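Local coordinates for 2'-5' RNA Ligase (Thermus thermophilus, PDB 1IUH), which belongs to the LigT-like family of the 2H phosphoesterase clan and folds as one chain of antiparallel strands with helices packed on the sheet, at residues A[54-59]-A[110-115]; A[40-45]-A[99-104]; A[15-20]-A[89-94]; A[1-6]-A[172-177]. All coordinates share one frame; numbering follows the deposited sequence.

In the fold
Contacts 2, 3 and 4 involve one curled antiparallel sheet; contact 1 joins two helices. Contact 1 packs helix 53-66 against helix 96-113. Contact 2 uses the same helix 96-113 and seats it on strand 39-47; the centres of contacts 1 and 2 lie about 13 Å apart. Contact 4 spans the sheet between strands 2-8 and 169-178, near the two ends of the chain, and the other three are nested inside the loop it closes. Contact 3 joins helix 11-21 to strand 88-94, with its centre about 31 Å from that of contact 1, on the opposite side of the chain's centre. The segments of contacts 1, 2 and 3 alternate along the chain, so early and late parts of the sequence are packed together.

Contact 1: A[54-59]-A[110-115]; sequences PDYLAL and EELLGE
Leu112 and Leu113 meet Asp55 and Tyr56 where two helices, 53-66 and 96-113, lie side by side in the alpha+beta fold of this LigT-like protein. Leu112 takes part in both halves of the contact. Its CG is anti to the backbone N (chi1 169°), and the two methyls fork. CD1 goes to the aspartate and CD2 goes to the tyrosine.

Tyr56 and Leu113, on the inner side, are buried. The Tyr56 side chain crosses both leucines at about a right angle, and the leucine methyls lie by its hydroxyl end. Leu112 CD2 comes obliquely to the ring, 4.2 Å from Tyr56 CZ. Val109, Leu3 and Leu159 also touch Tyr56, and Arg48 touches both Tyr56 and Leu113. The tyrosine hydroxyl is hydrogen-bonded to Glu52, just before the helix. That bond would hold the phenol end in place among the leucine methyls.

The outer half is close but more open to solvent, and it rests on a single methyl. Leu112 CD1 lies against the carboxylate of Asp55, 3.4 Å from Asp55 CG. This is van der Waals contact of a probably charged carboxylate with a hydrocarbon, not a polar bond. Asp55 sits in the first turn of its helix, where a negative charge is probably stabilised by the helix start. The other helix finishes just beyond, at Gly114, whose positive phi breaks the helical run.

Back on the inner side, Leu113 reaches the phenol with its own fork: Leu113 CD2 lies 3.9 Å from Tyr56 OH.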
loop_
_atom_site.group_PDB
_atom_site.type_symbol
_atom_site.label_atom_id
_atom_site.label_comp_id
_atom_site.label_asym_id
_atom_site.label_seq_id
_atom_site.Cartn_x
_atom_site.Cartn_y
_atom_site.Cartn_z
ATOM N N PRO A 54 -4.781 20.094 0.412
ATOM C CA PRO A 54 -6.163 20.214 0.877
ATOM C C PRO A 54 -7.120 19.297 0.123
ATOM O O PRO A 54 -8.062 18.741 0.715
ATOM C CB PRO A 54 -6.493 21.696 0.617
ATOM C CG PRO A 54 -5.169 22.343 0.678
ATOM C CD PRO A 54 -4.261 21.396 -0.044
ATOM N N ASP A 55 -6.922 19.219 -1.188
ATOM C CA ASP A 55 -7.745 18.384 -2.070
ATOM C C ASP A 55 -7.517 16.936 -1.760
ATOM O O ASP A 55 -8.460 16.190 -1.619
ATOM C CB ASP A 55 -7.421 18.677 -3.536
ATOM C CG ASP A 55 -7.750 20.104 -3.919
ATOM O OD1 ASP A 55 -8.940 20.447 -3.810
ATOM O OD2 ASP A 55 -6.857 20.882 -4.290
ATOM N N TYR A 56 -6.281 16.507 -1.632
ATOM C CA TYR A 56 -6.111 15.116 -1.228
ATOM C C TYR A 56 -6.698 14.840 0.196
ATOM O O TYR A 56 -7.250 13.765 0.472
ATOM C CB TYR A 56 -4.637 14.751 -1.337
ATOM C CG TYR A 56 -4.198 14.872 -2.797
ATOM C CD1 TYR A 56 -3.083 15.658 -3.163
ATOM C CD2 TYR A 56 -4.910 14.214 -3.797
ATOM C CE1 TYR A 56 -2.702 15.780 -4.460
ATOM C CE2 TYR A 56 -4.549 14.318 -5.092
ATOM C CZ TYR A 56 -3.444 15.099 -5.450
ATOM O OH TYR A 56 -3.061 15.179 -6.784
ATOM N N LEU A 57 -6.607 15.826 1.081
ATOM C CA LEU A 57 -7.164 15.720 2.434
ATOM C C LEU A 57 -8.667 15.636 2.371
ATOM O O LEU A 57 -9.282 14.762 3.022
ATOM C CB LEU A 57 -6.738 16.924 3.315
ATOM C CG LEU A 57 -5.239 16.880 3.717
ATOM C CD1 LEU A 57 -4.790 18.179 4.411
ATOM C CD2 LEU A 57 -4.958 15.671 4.652
ATOM N N ALA A 58 -9.274 16.500 1.568
ATOM C CA ALA A 58 -10.725 16.511 1.485
ATOM C C ALA A 58 -11.252 15.197 0.846
ATOM O O ALA A 58 -12.271 14.583 1.265
ATOM C CB ALA A 58 -11.157 17.746 0.711
ATOM N N LEU A 59 -10.519 14.758 -0.165
ATOM C CA LEU A 59 -10.850 13.542 -0.815
ATOM C C LEU A 59 -10.838 12.416 0.216
ATOM O O LEU A 59 -11.747 11.569 0.243
ATOM C CB LEU A 59 -9.871 13.277 -1.913
ATOM C CG LEU A 59 -10.154 11.994 -2.704
ATOM C CD1 LEU A 59 -11.641 11.870 -3.032
ATOM C CD2 LEU A 59 -9.349 12.031 -3.979
ATOM N N GLU A 110 -9.183 12.136 -10.527
ATOM C CA GLU A 110 -9.478 12.505 -11.907
ATOM C C GLU A 110 -10.264 13.836 -11.947
ATOM O O GLU A 110 -9.925 14.766 -12.703
ATOM C CB GLU A 110 -10.255 11.383 -12.575
ATOM C CG GLU A 110 -9.427 10.094 -12.691
ATOM C CD GLU A 110 -10.201 8.963 -13.264
ATOM O OE1 GLU A 110 -11.351 8.757 -12.858
ATOM O OE2 GLU A 110 -9.669 8.253 -14.123
ATOM N N GLU A 111 -11.301 13.932 -11.119
ATOM C CA GLU A 111 -12.089 15.159 -11.074
ATOM C C GLU A 111 -11.154 16.318 -10.880
ATOM O O GLU A 111 -11.251 17.355 -11.535
ATOM C CB GLU A 111 -13.068 15.138 -9.902
ATOM C CG GLU A 111 -13.597 16.497 -9.589
ATOM C CD GLU A 111 -15.051 16.502 -9.052
ATOM O OE1 GLU A 111 -15.931 15.903 -9.728
ATOM O OE2 GLU A 111 -15.318 17.119 -7.981
ATOM N N LEU A 112 -10.190 16.143 -10.002
ATOM C CA LEU A 112 -9.312 17.248 -9.725
ATOM C C LEU A 112 -8.228 17.480 -10.740
ATOM O O LEU A 112 -7.763 18.583 -10.917
ATOM C CB LEU A 112 -8.653 17.039 -8.376
ATOM C CG LEU A 112 -7.524 18.042 -8.152
ATOM C CD1 LEU A 112 -8.024 19.157 -7.217
ATOM C CD2 LEU A 112 -6.340 17.334 -7.568
ATOM N N LEU A 113 -7.776 16.441 -11.410
ATOM C CA LEU A 113 -6.691 16.682 -12.321
ATOM C C LEU A 113 -7.060 16.610 -13.797
ATOM O O LEU A 113 -6.383 17.207 -14.630
ATOM C CB LEU A 113 -5.596 15.703 -12.015
ATOM C CG LEU A 113 -4.396 16.085 -11.144
ATOM C CD1 LEU A 113 -4.768 17.028 -10.109
ATOM C CD2 LEU A 113 -3.736 14.802 -10.572
ATOM N N GLY A 114 -8.160 15.933 -14.104
ATOM C CA GLY A 114 -8.529 15.732 -15.474
ATOM C C GLY A 114 -7.378 14.952 -16.120
ATOM O O GLY A 114 -6.675 14.148 -15.519
ATOM N N GLU A 115 -7.180 15.228 -17.378
ATOM C CA GLU A 115 -6.159 14.656 -18.179
ATOM C C GLU A 115 -4.801 14.528 -17.476
ATOM O O GLU A 115 -4.060 13.562 -17.686
ATOM C CB GLU A 115 -6.143 15.539 -19.421
ATOM C CG GLU A 115 -4.930 15.546 -20.245
ATOM C CD GLU A 115 -3.849 16.427 -19.701
ATOM O OE1 GLU A 115 -2.734 15.929 -19.624
ATOM O OE2 GLU A 115 -4.075 17.600 -19.376
#

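Contact 2: A[40-45]-A[99-104]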
loop_
_atom_site.group_PDB
_atom_site.type_symbol
_atom_site.label_atom_id
_atom_site.label_comp_id
_atom_site.label_asym_id
_atom_site.label_seq_id
_atom_site.Cartn_x
_atom_site.Cartn_y
_atom_site.Cartn_z
ATOM N N LEU A 40 -0.396 -1.426 2.735
ATOM C CA LEU A 40 -1.011 -1.724 1.422
ATOM C C LEU A 40 -1.382 -0.384 0.802
ATOM O O LEU A 40 -2.199 0.364 1.368
ATOM C CB LEU A 40 -2.294 -2.554 1.586
ATOM C CG LEU A 40 -2.969 -3.035 0.304
ATOM C CD1 LEU A 40 -3.665 -4.449 0.502
ATOM C CD2 LEU A 40 -3.996 -1.959 -0.093
ATOM N N THR A 41 -0.801 -0.065 -0.340
ATOM C CA THR A 41 -1.109 1.209 -1.006
ATOM C C THR A 41 -2.420 1.217 -1.798
ATOM O O THR A 41 -2.678 0.335 -2.558
ATOM C CB THR A 41 0.046 1.596 -1.943
ATOM O OG1 THR A 41 1.257 1.720 -1.159
ATOM C CG2 THR A 41 -0.267 2.902 -2.672
ATOM N N LEU A 42 -3.295 2.183 -1.593
ATOM C CA LEU A 42 -4.525 2.146 -2.394
ATOM C C LEU A 42 -4.370 2.956 -3.673
ATOM O O LEU A 42 -4.976 2.653 -4.693
ATOM C CB LEU A 42 -5.692 2.654 -1.602
ATOM C CG LEU A 42 -5.868 1.932 -0.283
ATOM C CD1 LEU A 42 -6.443 2.909 0.743
ATOM C CD2 LEU A 42 -6.778 0.746 -0.492
ATOM N N LEU A 43 -3.511 3.950 -3.631
ATOM C CA LEU A 43 -3.288 4.805 -4.786
ATOM C C LEU A 43 -2.030 5.636 -4.591
ATOM O O LEU A 43 -1.977 6.390 -3.642
ATOM C CB LEU A 43 -4.466 5.746 -4.968
ATOM C CG LEU A 43 -4.283 6.746 -6.116
ATOM C CD1 LEU A 43 -4.193 5.948 -7.375
ATOM C CD2 LEU A 43 -5.502 7.772 -6.198
ATOM N N PHE A 44 -1.019 5.458 -5.451
ATOM C CA PHE A 44 0.232 6.233 -5.391
ATOM C C PHE A 44 0.038 7.524 -6.236
ATOM O O PHE A 44 -0.514 7.480 -7.333
ATOM C CB PHE A 44 1.358 5.350 -5.911
ATOM C CG PHE A 44 2.643 6.033 -6.073
ATOM C CD1 PHE A 44 3.369 6.440 -4.968
ATOM C CD2 PHE A 44 3.160 6.268 -7.351
ATOM C CE1 PHE A 44 4.601 7.076 -5.120
ATOM C CE2 PHE A 44 4.401 6.900 -7.518
ATOM C CZ PHE A 44 5.123 7.307 -6.389
ATOM N N LEU A 45 0.435 8.676 -5.708
ATOM C CA LEU A 45 0.250 9.934 -6.424
ATOM C C LEU A 45 1.515 10.542 -7.073
ATOM O O LEU A 45 1.424 11.398 -7.937
ATOM C CB LEU A 45 -0.425 10.976 -5.498
ATOM C CG LEU A 45 -1.834 10.695 -4.935
ATOM C CD1 LEU A 45 -2.240 11.945 -4.130
ATOM C CD2 LEU A 45 -2.900 10.387 -6.000
ATOM N N LEU A 99 -10.724 -2.430 -3.140
ATOM C CA LEU A 99 -10.992 -2.011 -4.505
ATOM C C LEU A 99 -11.905 -0.809 -4.476
ATOM O O LEU A 99 -11.670 0.129 -5.216
ATOM C CB LEU A 99 -11.614 -3.140 -5.345
ATOM C CG LEU A 99 -11.018 -4.560 -5.607
ATOM C CD1 LEU A 99 -9.530 -4.703 -5.262
ATOM C CD2 LEU A 99 -11.809 -5.592 -4.798
ATOM N N ARG A 100 -12.924 -0.815 -3.620
ATOM C CA ARG A 100 -13.842 0.346 -3.529
ATOM C C ARG A 100 -13.074 1.645 -3.124
ATOM O O ARG A 100 -13.216 2.711 -3.751
ATOM C CB ARG A 100 -15.027 0.075 -2.563
ATOM C CG ARG A 100 -16.027 -0.989 -3.049
ATOM C CD ARG A 100 -17.074 -1.334 -2.001
ATOM N NE ARG A 100 -17.968 -0.220 -1.688
ATOM C CZ ARG A 100 -18.993 0.210 -2.455
ATOM N NH1 ARG A 100 -19.316 -0.380 -3.602
ATOM N NH2 ARG A 100 -19.673 1.298 -2.117
ATOM N N LEU A 101 -12.224 1.568 -2.119
ATOM C CA LEU A 101 -11.456 2.780 -1.795
ATOM C C LEU A 101 -10.505 3.186 -2.946
ATOM O O LEU A 101 -10.327 4.361 -3.235
ATOM C CB LEU A 101 -10.652 2.598 -0.497
ATOM C CG LEU A 101 -11.497 2.454 0.771
ATOM C CD1 LEU A 101 -10.550 2.226 1.989
ATOM C CD2 LEU A 101 -12.387 3.682 0.947
ATOM N N ALA A 102 -9.896 2.221 -3.609
ATOM C CA ALA A 102 -8.998 2.560 -4.705
ATOM C C ALA A 102 -9.773 3.289 -5.841
ATOM O O ALA A 102 -9.269 4.258 -6.435
ATOM C CB ALA A 102 -8.300 1.252 -5.246
ATOM N N GLU A 103 -10.993 2.829 -6.132
ATOM C CA GLU A 103 -11.799 3.429 -7.199
ATOM C C GLU A 103 -12.223 4.839 -6.812
ATOM O O GLU A 103 -12.153 5.785 -7.617
ATOM C CB GLU A 103 -13.051 2.587 -7.457
ATOM C CG GLU A 103 -12.870 1.484 -8.483
ATOM C CD GLU A 103 -13.924 0.328 -8.356
ATOM O OE1 GLU A 103 -14.968 0.507 -7.642
ATOM O OE2 GLU A 103 -13.692 -0.758 -8.990
ATOM N N GLY A 104 -12.671 4.949 -5.557
ATOM C CA GLY A 104 -13.136 6.210 -5.013
ATOM C C GLY A 104 -12.071 7.278 -5.123
ATOM O O GLY A 104 -12.397 8.407 -5.453
#
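Leu42 sits at a classic beta bulge of strand 39-47 and packs there on Leu101 and Ala102 of helix 96-113. The bulge follows directly on His39-Leu40-Thr41, which fits the His-x-Thr signature of the 2H family. Leu42 and Leu43 both face Tyr5 on strand 2-8. The chain turns a corner at Leu42, and this residue comes close to the helix.

The approach is close: Leu42 CA and Ala102 CA are 5.1 Å apart. Ala102 contributes only its methyl to the contact. Its CB rests on the backbone rather than on a side chain, 3.6 Å from Leu42 O. Leu42 CB points toward the helix, and CG stands beside the residue's own backbone N (chi1 -54°). The forked end then faces Leu101. Leu42 CD2 is 4.3 Å from Leu101 CB, and Leu42 CD1 is 4.4 Å from the same Leu101 CB, so both methyls lie at about the same distance from that one carbon.

All three touching residues are buried. Phe157 of strand 150-164 touches both leucines, and Phe127 packs on Ala102. Further along the helix, Leu105 and Val109 receive Leu43.

The segments touch through apolar groups, yet the bulge also presents a backbone oxygen to the helix. Arg106, one turn further on, meets that need: its NH1 is hydrogen-bonded to Leu42 O and to Ala102 O. One guanidinium nitrogen thus ties the two buried carbonyls together, and its charge would probably strengthen both bonds.

Contact 3: A[15-20]-A[89-94]; sequences AALVEA and WFAKAE
Trp89 points the edge of its indole at Ala20, while Leu17, three residues earlier on the helix, meets Ala91, two residues later on the strand. These four buried residues seat helix 11-21 on strand 88-94 of the antiparallel sheet. Strand alternation sends Trp89 and Ala91 to the helix side. Phe90, between them, leaves from the other face of the sheet, where its ring stacks with His130.

Trp89 CB points toward the helix, and CG is anti to the backbone N (chi1 -176°). The six-membered ring leads. Ala20 O lies in the ring plane, off the far edge: Trp89 CH2 is 3.4 Å from Ala20 O, and Trp89 CZ3 is 3.7 Å from the same Ala20 O. The Ala20 methyl is a looser neighbour, with Ala20 CB 4.5 Å from Trp89 CH2. The indole also stacks with the ring of Tyr79, which would help fix its tilt, and it touches Thr77 and Leu133.

Leu17 CB does not aim straight at the strand, but the end of the side chain bends nearer. Only one branch makes the contact: Leu17 CD1 is 4.0 Å from Ala91 CB. Leu74, Ile131, Leu133, Leu38 and Phe148 surround the leucine, so the methyl-to-methyl touch is part of a wider apolar layer.

The two halves differ in chemistry. Leu17 and Ala91 meet by dispersion alone. At Trp89, weakly positive ring C-H groups face a carbonyl near the C-terminal end of a helix, where the helix dipole is negative. The polarities match, so this edge contact is probably mildly attractive.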
loop_
_atom_site.group_PDB
_atom_site.type_symbol
_atom_site.label_atom_id
_atom_site.label_comp_id
_atom_site.label_asym_id
_atom_site.label_seq_id
_atom_site.Cartn_x
_atom_site.Cartn_y
_atom_site.Cartn_z
ATOM N N ALA A 15 2.787 -8.811 12.702
ATOM C CA ALA A 15 3.577 -9.926 13.181
ATOM C C ALA A 15 3.597 -11.149 12.252
ATOM O O ALA A 15 4.593 -11.838 12.131
ATOM C CB ALA A 15 3.080 -10.322 14.551
ATOM N N ALA A 16 2.483 -11.437 11.600
ATOM C CA ALA A 16 2.430 -12.595 10.721
ATOM C C ALA A 16 3.337 -12.387 9.532
ATOM O O ALA A 16 3.951 -13.320 9.027
ATOM C CB ALA A 16 1.007 -12.812 10.230
ATOM N N LEU A 17 3.365 -11.141 9.088
ATOM C CA LEU A 17 4.154 -10.686 7.968
ATOM C C LEU A 17 5.651 -10.597 8.354
ATOM O O LEU A 17 6.554 -10.826 7.537
ATOM C CB LEU A 17 3.610 -9.301 7.562
ATOM C CG LEU A 17 2.746 -9.039 6.311
ATOM C CD1 LEU A 17 2.031 -10.271 5.874
ATOM C CD2 LEU A 17 1.788 -7.838 6.588
ATOM N N VAL A 18 5.912 -10.206 9.595
ATOM C CA VAL A 18 7.273 -10.130 10.051
ATOM C C VAL A 18 7.818 -11.540 10.219
ATOM O O VAL A 18 8.997 -11.770 10.079
ATOM C CB VAL A 18 7.335 -9.428 11.323
ATOM C CG1 VAL A 18 8.634 -9.684 11.975
ATOM C CG2 VAL A 18 7.190 -7.969 11.060
ATOM N N GLU A 19 6.957 -12.506 10.505
ATOM C CA GLU A 19 7.435 -13.843 10.624
ATOM C C GLU A 19 7.718 -14.357 9.201
ATOM O O GLU A 19 8.619 -15.165 8.972
ATOM C CB GLU A 19 6.414 -14.673 11.402
ATOM C CG GLU A 19 6.434 -14.298 12.955
ATOM C CD GLU A 19 5.136 -14.636 13.751
ATOM O OE1 GLU A 19 4.714 -15.801 13.814
ATOM O OE2 GLU A 19 4.530 -13.725 14.333
ATOM N N ALA A 20 6.984 -13.842 8.235
ATOM C CA ALA A 20 7.143 -14.209 6.845
ATOM C C ALA A 20 8.497 -13.739 6.388
ATOM O O ALA A 20 9.257 -14.507 5.804
ATOM C CB ALA A 20 6.110 -13.529 6.035
ATOM N N TRP A 89 9.010 -8.732 -3.196
ATOM C CA TRP A 89 8.363 -9.871 -2.589
ATOM C C TRP A 89 7.218 -9.263 -1.775
ATOM O O TRP A 89 7.478 -8.421 -0.903
ATOM C CB TRP A 89 9.305 -10.631 -1.667
ATOM C CG TRP A 89 8.648 -11.877 -1.122
ATOM C CD1 TRP A 89 7.848 -12.750 -1.816
ATOM C CD2 TRP A 89 8.822 -12.442 0.170
ATOM N NE1 TRP A 89 7.529 -13.821 -1.036
ATOM C CE2 TRP A 89 8.112 -13.663 0.190
ATOM C CE3 TRP A 89 9.515 -12.041 1.326
ATOM C CZ2 TRP A 89 8.073 -14.511 1.337
ATOM C CZ3 TRP A 89 9.474 -12.892 2.475
ATOM C CH2 TRP A 89 8.758 -14.110 2.453
ATOM N N PHE A 90 5.977 -9.708 -2.030
ATOM C CA PHE A 90 4.806 -9.172 -1.352
ATOM C C PHE A 90 3.786 -10.179 -0.921
ATOM O O PHE A 90 3.725 -11.296 -1.392
ATOM C CB PHE A 90 4.078 -8.149 -2.257
ATOM C CG PHE A 90 3.588 -8.745 -3.586
ATOM C CD1 PHE A 90 2.457 -9.550 -3.636
ATOM C CD2 PHE A 90 4.345 -8.606 -4.752
ATOM C CE1 PHE A 90 2.100 -10.197 -4.796
ATOM C CE2 PHE A 90 3.984 -9.271 -5.934
ATOM C CZ PHE A 90 2.886 -10.049 -5.959
ATOM N N ALA A 91 2.928 -9.738 -0.024
ATOM C CA ALA A 91 1.865 -10.601 0.402
ATOM C C ALA A 91 0.584 -10.151 -0.348
ATOM O O ALA A 91 0.394 -8.954 -0.565
ATOM C CB ALA A 91 1.684 -10.468 1.906
ATOM N N LYS A 92 -0.278 -11.101 -0.746
ATOM C CA LYS A 92 -1.554 -10.759 -1.381
ATOM C C LYS A 92 -2.607 -10.639 -0.254
ATOM O O LYS A 92 -2.676 -11.456 0.665
ATOM C CB LYS A 92 -2.006 -11.807 -2.445
ATOM C CG LYS A 92 -1.041 -12.068 -3.671
ATOM C CD LYS A 92 -1.747 -12.684 -4.933
ATOM C CE LYS A 92 -1.074 -14.001 -5.542
ATOM N NZ LYS A 92 -0.028 -13.904 -6.660
ATOM N N ALA A 93 -3.400 -9.577 -0.299
ATOM C CA ALA A 93 -4.472 -9.385 0.677
ATOM C C ALA A 93 -5.687 -9.249 -0.219
ATOM O O ALA A 93 -5.528 -8.973 -1.402
ATOM C CB ALA A 93 -4.275 -8.116 1.463
ATOM N N GLU A 94 -6.885 -9.443 0.312
ATOM C CA GLU A 94 -8.076 -9.318 -0.525
ATOM C C GLU A 94 -9.289 -8.812 0.224
ATOM O O GLU A 94 -9.434 -9.060 1.423
ATOM C CB GLU A 94 -8.406 -10.663 -1.175
ATOM C CG GLU A 94 -9.216 -11.594 -0.315
ATOM C CD GLU A 94 -9.385 -12.969 -0.963
ATOM O OE1 GLU A 94 -9.767 -12.995 -2.167
ATOM O OE2 GLU A 94 -9.135 -14.003 -0.261
#

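Contact 4: A[1-6]-A[172-177]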
loop_
_atom_site.group_PDB
_atom_site.type_symbol
_atom_site.label_atom_id
_atom_site.label_comp_id
_atom_site.label_asym_id
_atom_site.label_seq_id
_atom_site.Cartn_x
_atom_site.Cartn_y
_atom_site.Cartn_z
ATOM N N MET A 1 5.941 17.312 -2.791
ATOM C CA MET A 1 5.674 16.103 -1.984
ATOM C C MET A 1 5.262 14.876 -2.803
ATOM O O MET A 1 4.446 14.925 -3.703
ATOM C CB MET A 1 4.583 16.373 -0.984
ATOM C CG MET A 1 4.692 17.675 -0.218
ATOM S SD MET A 1 3.576 17.655 1.209
ATOM C CE MET A 1 4.718 17.953 2.539
ATOM N N ARG A 2 5.851 13.759 -2.467
ATOM C CA ARG A 2 5.552 12.505 -3.104
ATOM C C ARG A 2 4.542 11.892 -2.131
ATOM O O ARG A 2 4.833 11.585 -0.966
ATOM C CB ARG A 2 6.845 11.752 -3.177
ATOM C CG ARG A 2 6.768 10.347 -3.582
ATOM C CD ARG A 2 8.129 9.728 -3.255
ATOM N NE ARG A 2 8.221 8.348 -3.707
ATOM C CZ ARG A 2 8.547 7.986 -4.950
ATOM N NH1 ARG A 2 8.826 8.916 -5.881
ATOM N NH2 ARG A 2 8.558 6.685 -5.246
ATOM N N LEU A 3 3.323 11.768 -2.595
ATOM C CA LEU A 3 2.228 11.293 -1.756
ATOM C C LEU A 3 1.563 10.011 -2.250
ATOM O O LEU A 3 1.594 9.712 -3.452
ATOM C CB LEU A 3 1.156 12.376 -1.735
ATOM C CG LEU A 3 1.544 13.773 -1.237
ATOM C CD1 LEU A 3 0.512 14.765 -1.696
ATOM C CD2 LEU A 3 1.640 13.779 0.287
ATOM N N PHE A 4 0.951 9.281 -1.317
ATOM C CA PHE A 4 0.161 8.075 -1.621
ATOM C C PHE A 4 -0.866 7.829 -0.508
ATOM O O PHE A 4 -0.719 8.333 0.623
ATOM C CB PHE A 4 1.050 6.821 -1.794
ATOM C CG PHE A 4 1.761 6.348 -0.538
ATOM C CD1 PHE A 4 1.263 5.288 0.210
ATOM C CD2 PHE A 4 2.964 6.919 -0.122
ATOM C CE1 PHE A 4 1.954 4.797 1.351
ATOM C CE2 PHE A 4 3.660 6.426 1.025
ATOM C CZ PHE A 4 3.134 5.359 1.746
ATOM N N TYR A 5 -1.949 7.138 -0.867
ATOM C CA TYR A 5 -2.946 6.707 0.119
ATOM C C TYR A 5 -2.641 5.224 0.458
ATOM O O TYR A 5 -2.317 4.412 -0.405
ATOM C CB TYR A 5 -4.413 6.832 -0.376
ATOM C CG TYR A 5 -4.908 8.264 -0.587
ATOM C CD1 TYR A 5 -4.892 8.821 -1.870
ATOM C CD2 TYR A 5 -5.438 9.045 0.475
ATOM C CE1 TYR A 5 -5.395 10.110 -2.114
ATOM C CE2 TYR A 5 -5.951 10.370 0.238
ATOM C CZ TYR A 5 -5.916 10.866 -1.078
ATOM O OH TYR A 5 -6.385 12.085 -1.462
ATOM N N ALA A 6 -2.762 4.872 1.725
ATOM C CA ALA A 6 -2.454 3.524 2.102
ATOM C C ALA A 6 -3.201 3.081 3.343
ATOM O O ALA A 6 -3.749 3.891 4.084
ATOM C CB ALA A 6 -0.897 3.393 2.349
ATOM N N THR A 172 5.834 10.041 6.472
ATOM C CA THR A 172 5.194 10.947 7.412
ATOM C C THR A 172 3.711 10.922 7.066
ATOM O O THR A 172 3.327 11.222 5.938
ATOM C CB THR A 172 5.628 12.397 7.288
ATOM O OG1 THR A 172 7.040 12.527 7.531
ATOM C CG2 THR A 172 4.868 13.218 8.299
ATOM N N VAL A 173 2.888 10.543 8.047
ATOM C CA VAL A 173 1.439 10.473 7.884
ATOM C C VAL A 173 0.837 11.876 7.976
ATOM O O VAL A 173 0.839 12.435 9.058
ATOM C CB VAL A 173 0.797 9.608 9.021
ATOM C CG1 VAL A 173 -0.786 9.713 8.955
ATOM C CG2 VAL A 173 1.309 8.196 8.948
ATOM N N LEU A 174 0.323 12.452 6.885
ATOM C CA LEU A 174 -0.247 13.775 6.958
ATOM C C LEU A 174 -1.557 13.662 7.584
ATOM O O LEU A 174 -1.967 14.545 8.250
ATOM C CB LEU A 174 -0.424 14.395 5.603
ATOM C CG LEU A 174 0.907 14.380 4.860
ATOM C CD1 LEU A 174 0.788 15.205 3.582
ATOM C CD2 LEU A 174 2.009 14.943 5.781
ATOM N N GLU A 175 -2.258 12.572 7.338
ATOM C CA GLU A 175 -3.538 12.386 7.974
ATOM C C GLU A 175 -4.093 10.994 7.923
ATOM O O GLU A 175 -3.828 10.283 6.987
ATOM C CB GLU A 175 -4.599 13.353 7.451
ATOM C CG GLU A 175 -4.990 14.208 8.673
ATOM C CD GLU A 175 -6.414 14.583 8.694
ATOM O OE1 GLU A 175 -6.790 15.440 7.870
ATOM O OE2 GLU A 175 -7.160 14.032 9.515
ATOM N N LYS A 176 -4.827 10.628 8.975
ATOM C CA LYS A 176 -5.492 9.355 9.101
ATOM C C LYS A 176 -6.992 9.637 8.926
ATOM O O LYS A 176 -7.466 10.713 9.259
ATOM C CB LYS A 176 -5.222 8.764 10.475
ATOM C CG LYS A 176 -3.820 8.304 10.662
ATOM C CD LYS A 176 -3.612 7.838 12.084
ATOM C CE LYS A 176 -2.598 6.628 12.143
ATOM N NZ LYS A 176 -1.474 6.740 13.176
ATOM N N PHE A 177 -7.731 8.689 8.364
ATOM C CA PHE A 177 -9.173 8.858 8.115
ATOM C C PHE A 177 -9.902 7.616 8.641
ATOM O O PHE A 177 -9.451 6.479 8.468
ATOM C CB PHE A 177 -9.445 9.030 6.596
ATOM C CG PHE A 177 -8.602 10.106 5.912
ATOM C CD1 PHE A 177 -7.424 9.771 5.232
ATOM C CD2 PHE A 177 -9.030 11.430 5.882
ATOM C CE1 PHE A 177 -6.706 10.710 4.533
ATOM C CE2 PHE A 177 -8.324 12.395 5.180
ATOM C CZ PHE A 177 -7.161 12.041 4.501
#
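Leu3 and Leu174 make the closest touch between strands 2-8 and 169-178, which are not direct neighbours in the antiparallel sheet. Strand 150-164 pairs with both and runs between them. Leu3 CA and Leu174 CA are 9.4 Å apart, about two strand spacings, so side chains must bridge the gap. The touching parts run 19° from parallel.

The aliphatic contacts gather on one methyl, Leu174 CD1. Leu3 CD2 is 3.7 Å from Leu174 CD1, with the two side chains crossing at about a right angle. Met1 adds its sulfur, and Met1 SD lies 4.4 Å from Leu174 CD1. Leu174 is at a classic beta bulge, where it and Glu175 both face Leu159, and its CB points toward strand 2-8.

The aromatic contact comes further along. Phe177 CE1 is 4.4 Å from Tyr5 CE2. The phenylalanine atom lies near the plane of the tyrosine ring, at its edge, whereas the tyrosine atom reaches the Phe177 ring obliquely. Tyr5 CG stands beside its own backbone N (chi1 -67°), and the ring end leans to the phenylalanine.

Polar anchoring comes from outside the pair. Tyr5 OH is hydrogen-bonded to Tyr56 O, which would fix the reach of the phenol. Met1 N is hydrogen-bonded to Glu47 OE1.

Helix 53-66 packs on this face: Leu59 touches Tyr5, Ala64 touches Phe177, and His61 meets the Phe177 ring edge-to-face. From strand 150-164 between, Phe157 touches both aromatic rings and Leu159 touches Tyr5.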